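PDB 2WDD: sulfur oxidation protein soxB from Thermus thermophilus, which is a dimanganese thiosulfohydrolase of the sulfur oxidation (Sox) pathway, hydrolysing the sulfur-sulfur bond of cysteine S-thiosulfonate to release sulfate. Local coordinates for residues A[67-78]-A[83-91]. Numbering follows the deposited sequence. Where two conformers were deposited one is given.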
loop_
_atom_site.group_PDB
_atom_site.type_symbol
_atom_site.label_atom_id
_atom_site.label_comp_id
_atom_site.label_asym_id
_atom_site.label_seq_id
_atom_site.Cartn_x
_atom_site.Cartn_y
_atom_site.Cartn_z
ATOM N N GLY A 67 -6.273 -9.880 -12.514
ATOM C CA GLY A 67 -7.396 -10.538 -13.158
ATOM C C GLY A 67 -7.289 -12.045 -13.271
ATOM O O GLY A 67 -6.969 -12.729 -12.302
ATOM N N GLU A 68 -7.618 -12.581 -14.444
ATOM C CA GLU A 68 -7.599 -14.029 -14.607
ATOM C C GLU A 68 -6.180 -14.576 -14.547
ATOM O O GLU A 68 -5.937 -15.701 -14.071
ATOM C CB GLU A 68 -8.280 -14.425 -15.918
ATOM C CG GLU A 68 -9.693 -13.868 -16.060
ATOM C CD GLU A 68 -9.778 -12.480 -16.706
ATOM O OE1 GLU A 68 -8.748 -11.779 -16.843
ATOM O OE2 GLU A 68 -10.921 -12.055 -17.022
ATOM N N ALA A 69 -5.245 -13.791 -15.070
ATOM C CA ALA A 69 -3.848 -14.205 -15.132
ATOM C C ALA A 69 -3.256 -14.521 -13.764
ATOM O O ALA A 69 -2.502 -15.471 -13.626
ATOM C CB ALA A 69 -3.004 -13.149 -15.852
ATOM N N ILE A 70 -3.565 -13.708 -12.757
ATOM C CA ILE A 70 -3.016 -13.978 -11.434
ATOM C C ILE A 70 -3.594 -15.264 -10.854
ATOM O O ILE A 70 -2.897 -16.012 -10.173
ATOM C CB ILE A 70 -3.155 -12.775 -10.484
ATOM C CG1 ILE A 70 -2.205 -12.941 -9.292
ATOM C CG2 ILE A 70 -4.586 -12.580 -10.046
ATOM C CD1 ILE A 70 -2.128 -11.688 -8.396
ATOM N N LEU A 71 -4.865 -15.528 -11.126
ATOM C CA LEU A 71 -5.471 -16.770 -10.651
ATOM C C LEU A 71 -4.765 -17.967 -11.291
ATOM O O LEU A 71 -4.395 -18.912 -10.603
ATOM C CB LEU A 71 -6.979 -16.795 -10.921
ATOM C CG LEU A 71 -7.792 -15.657 -10.285
ATOM C CD1 LEU A 71 -9.246 -15.790 -10.663
ATOM C CD2 LEU A 71 -7.625 -15.627 -8.768
ATOM N N ARG A 72 -4.521 -17.896 -12.595
ATOM C CA ARG A 72 -3.853 -18.989 -13.293
ATOM C C ARG A 72 -2.418 -19.172 -12.814
ATOM O O ARG A 72 -1.949 -20.300 -12.621
ATOM C CB ARG A 72 -3.869 -18.736 -14.799
ATOM C CG ARG A 72 -5.257 -18.827 -15.405
ATOM C CD ARG A 72 -5.174 -18.841 -16.925
ATOM N NE ARG A 72 -4.721 -17.568 -17.488
ATOM C CZ ARG A 72 -5.537 -16.606 -17.919
ATOM N NH1 ARG A 72 -6.849 -16.759 -17.819
ATOM N NH2 ARG A 72 -5.038 -15.495 -18.464
ATOM N N TYR A 73 -1.710 -18.057 -12.644
ATOM C CA TYR A 73 -0.310 -18.111 -12.232
ATOM C C TYR A 73 -0.113 -18.899 -10.945
ATOM O O TYR A 73 0.820 -19.690 -10.822
ATOM C CB TYR A 73 0.238 -16.691 -12.069
ATOM C CG TYR A 73 1.717 -16.621 -11.769
ATOM C CD1 TYR A 73 2.646 -16.391 -12.789
ATOM C CD2 TYR A 73 2.190 -16.726 -10.468
ATOM C CE1 TYR A 73 4.001 -16.296 -12.512
ATOM C CE2 TYR A 73 3.537 -16.632 -10.191
ATOM C CZ TYR A 73 4.437 -16.439 -11.211
ATOM O OH TYR A 73 5.787 -16.325 -10.922
ATOM N N TYR A 74 -1.004 -18.676 -9.986
ATOM C CA TYR A 74 -0.918 -19.323 -8.686
ATOM C C TYR A 74 -1.786 -20.572 -8.551
ATOM O O TYR A 74 -1.825 -21.182 -7.490
ATOM C CB TYR A 74 -1.250 -18.309 -7.586
ATOM C CG TYR A 74 -0.175 -17.259 -7.450
ATOM C CD1 TYR A 74 1.078 -17.593 -6.937
ATOM C CD2 TYR A 74 -0.381 -15.955 -7.875
ATOM C CE1 TYR A 74 2.075 -16.654 -6.820
ATOM C CE2 TYR A 74 0.626 -15.003 -7.784
ATOM C CZ TYR A 74 1.855 -15.363 -7.253
ATOM O OH TYR A 74 2.854 -14.422 -7.144
ATOM N N GLY A 75 -2.500 -20.942 -9.611
ATOM C CA GLY A 75 -3.341 -22.124 -9.540
ATOM C C GLY A 75 -4.490 -21.986 -8.563
ATOM O O GLY A 75 -4.904 -22.957 -7.921
ATOM N N VAL A 76 -5.011 -20.771 -8.445
ATOM C CA VAL A 76 -6.129 -20.486 -7.551
ATOM C C VAL A 76 -7.438 -20.618 -8.299
ATOM O O VAL A 76 -7.620 -20.030 -9.374
ATOM C CB VAL A 76 -5.958 -19.102 -6.915
ATOM C CG1 VAL A 76 -7.168 -18.742 -6.034
ATOM C CG2 VAL A 76 -4.684 -19.090 -6.100
ATOM N N GLU A 77 -8.341 -21.413 -7.738
ATOM C CA GLU A 77 -9.626 -21.633 -8.373
ATOM C C GLU A 77 -10.534 -20.415 -8.271
ATOM O O GLU A 77 -10.598 -19.739 -7.236
ATOM C CB GLU A 77 -10.312 -22.876 -7.805
ATOM C CG GLU A 77 -9.575 -24.170 -8.112
ATOM C CD GLU A 77 -10.504 -25.290 -8.532
ATOM O OE1 GLU A 77 -11.377 -25.666 -7.724
ATOM O OE2 GLU A 77 -10.356 -25.799 -9.664
ATOM N N ARG A 78 -11.227 -20.139 -9.360
ATOM C CA ARG A 78 -12.143 -19.019 -9.437
ATOM C C ARG A 78 -13.242 -19.199 -8.386
ATOM O O ARG A 78 -13.746 -20.309 -8.196
ATOM C CB ARG A 78 -12.782 -19.012 -10.822
ATOM C CG ARG A 78 -13.619 -17.795 -11.096
ATOM C CD ARG A 78 -14.145 -17.783 -12.522
ATOM N NE ARG A 78 -14.786 -16.507 -12.786
ATOM C CZ ARG A 78 -15.086 -16.044 -13.991
ATOM N NH1 ARG A 78 -14.803 -16.757 -15.084
ATOM N NH2 ARG A 78 -15.662 -14.856 -14.092
ATOM N N ALA A 83 -9.341 -16.396 -4.225
ATOM C CA ALA A 83 -9.581 -15.683 -5.477
ATOM C C ALA A 83 -10.174 -14.301 -5.185
ATOM O O ALA A 83 -9.823 -13.310 -5.825
ATOM C CB ALA A 83 -10.515 -16.483 -6.389
ATOM N N TYR A 84 -11.062 -14.246 -4.201
ATOM C CA TYR A 84 -11.691 -12.987 -3.776
ATOM C C TYR A 84 -10.625 -11.969 -3.338
ATOM O O TYR A 84 -10.701 -10.792 -3.691
ATOM C CB TYR A 84 -12.658 -13.283 -2.622
ATOM C CG TYR A 84 -13.168 -12.087 -1.842
ATOM C CD1 TYR A 84 -13.615 -10.933 -2.484
ATOM C CD2 TYR A 84 -13.276 -12.145 -0.458
ATOM C CE1 TYR A 84 -14.133 -9.853 -1.756
ATOM C CE2 TYR A 84 -13.751 -11.074 0.271
ATOM C CZ TYR A 84 -14.198 -9.934 -0.373
ATOM O OH TYR A 84 -14.705 -8.872 0.371
ATOM N N LEU A 85 -9.630 -12.419 -2.586
ATOM C CA LEU A 85 -8.565 -11.518 -2.144
ATOM C C LEU A 85 -7.627 -11.132 -3.291
ATOM O O LEU A 85 -7.143 -10.003 -3.389
ATOM C CB LEU A 85 -7.711 -12.208 -1.074
ATOM C CG LEU A 85 -8.121 -11.983 0.389
ATOM C CD1 LEU A 85 -9.537 -12.452 0.659
ATOM C CD2 LEU A 85 -7.123 -12.674 1.319
ATOM N N LEU A 86 -7.329 -12.122 -4.124
ATOM C CA LEU A 86 -6.274 -12.035 -5.115
ATOM C C LEU A 86 -6.519 -11.243 -6.383
ATOM O O LEU A 86 -5.573 -10.721 -6.983
ATOM C CB LEU A 86 -5.867 -13.470 -5.483
ATOM C CG LEU A 86 -4.552 -13.739 -6.211
ATOM C CD1 LEU A 86 -3.370 -13.235 -5.383
ATOM C CD2 LEU A 86 -4.407 -15.262 -6.439
ATOM N N SER A 87 -7.768 -11.178 -6.827
ATOM C CA SER A 87 -8.062 -10.580 -8.119
ATOM C C SER A 87 -9.354 -9.752 -8.118
ATOM O O SER A 87 -10.229 -9.955 -7.271
ATOM C CB SER A 87 -8.226 -11.751 -9.102
ATOM O OG SER A 87 -8.661 -11.354 -10.389
ATOM N N TYR A 88 -9.501 -8.868 -9.106
ATOM C CA TYR A 88 -10.734 -8.087 -9.258
ATOM C C TYR A 88 -11.839 -8.951 -9.887
ATOM O O TYR A 88 -13.000 -8.556 -9.888
ATOM C CB TYR A 88 -10.512 -6.850 -10.158
ATOM C CG TYR A 88 -10.250 -7.161 -11.625
ATOM C CD1 TYR A 88 -11.285 -7.234 -12.555
ATOM C CD2 TYR A 88 -8.959 -7.364 -12.071
ATOM C CE1 TYR A 88 -11.015 -7.549 -13.900
ATOM C CE2 TYR A 88 -8.687 -7.651 -13.385
ATOM C CZ TYR A 88 -9.704 -7.749 -14.286
ATOM O OH TYR A 88 -9.377 -8.024 -15.597
ATOM N N VAL A 89 -11.478 -10.090 -10.476
ATOM C CA VAL A 89 -12.480 -10.940 -11.133
ATOM C C VAL A 89 -13.582 -11.328 -10.140
ATOM O O VAL A 89 -13.287 -11.735 -9.022
ATOM C CB VAL A 89 -11.817 -12.169 -11.801
ATOM C CG1 VAL A 89 -12.868 -13.160 -12.309
ATOM C CG2 VAL A 89 -10.919 -11.711 -12.952
ATOM N N ASP A 90 -14.840 -11.157 -10.550
ATOM C CA ASP A 90 -16.009 -11.480 -9.711
ATOM C C ASP A 90 -16.064 -10.712 -8.405
ATOM O O ASP A 90 -16.743 -11.134 -7.467
ATOM C CB ASP A 90 -16.077 -12.984 -9.391
ATOM C CG ASP A 90 -15.934 -13.866 -10.620
ATOM O OD1 ASP A 90 -16.493 -13.522 -11.682
ATOM O OD2 ASP A 90 -15.304 -14.935 -10.496
ATOM N N PHE A 91 -15.359 -9.589 -8.324
ATOM C CA PHE A 91 -15.261 -8.892 -7.047
ATOM C C PHE A 91 -16.538 -8.628 -6.270
ATOM O O PHE A 91 -16.642 -9.026 -5.106
ATOM C CB PHE A 91 -14.401 -7.635 -7.117
ATOM C CG PHE A 91 -14.204 -6.987 -5.780
ATOM C CD1 PHE A 91 -13.267 -7.486 -4.884
ATOM C CD2 PHE A 91 -15.022 -5.943 -5.377
ATOM C CE1 PHE A 91 -13.102 -6.904 -3.627
ATOM C CE2 PHE A 91 -14.890 -5.380 -4.117
ATOM C CZ PHE A 91 -13.923 -5.856 -3.241
HETATM O O HOH W 1 -6.489 -8.062 -10.105
#
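G67 meets S87, the first residue to leave helical geometry after helix 81-86: S87 OG donates to G67 O at 2.9 Å, reaching the oxygen from above the carbonyl plane (C=O...donor angle 96°). The same hydroxyl accepts from V89 N at 3.1 Å, an ST turn, so its rotation is fixed by two bonds. A water accepting from G67 N and Y88 N bridges the two backbones. E68 lays its CG near V89 CG2, while its carboxylate is salt-bridged to R556.

Further along the helix, I70 CD1 lies 3.6 Å from L86 CD1, and I70 CG2 approaches S87 CB. L71 sends CD2 between A83 and L86, 3.8 Å from A83 CB. L86 CD2 lies 4.3 Å from Y74 CD2, a loose contact. G75, with positive phi, ends the helix in a Schellman motif, and the chain then turns back so that V76 CG2 reaches L86 CD2 at 3.9 Å; L86 is thereby packed by I70, L71 and V76, with CG anti to the backbone N (chi1 -164°), which turns both methyls of L86 toward these side chains.

R78, extended from CG to NE, grips D90 side-on: NE to OD2 is 2.8 Å and nearly straight, and NH2 bonds OD1. Guanidinium and carboxylate planes differ by just 13°, as expected of a bidentate salt bridge, with both oxygens met on their syn sides. Replacing D90 by an alanine would probably leave the R78 guanidinium without this anionic mate and its end free to turn.

Helix 67-74 and the following short helix 81-86 thus pack through an apolar seam. T80 ties the connection by bonding E77 O and A83 N, Y84 packs on helix 91-98, and L85 O is held by K310, just before strand 311-320.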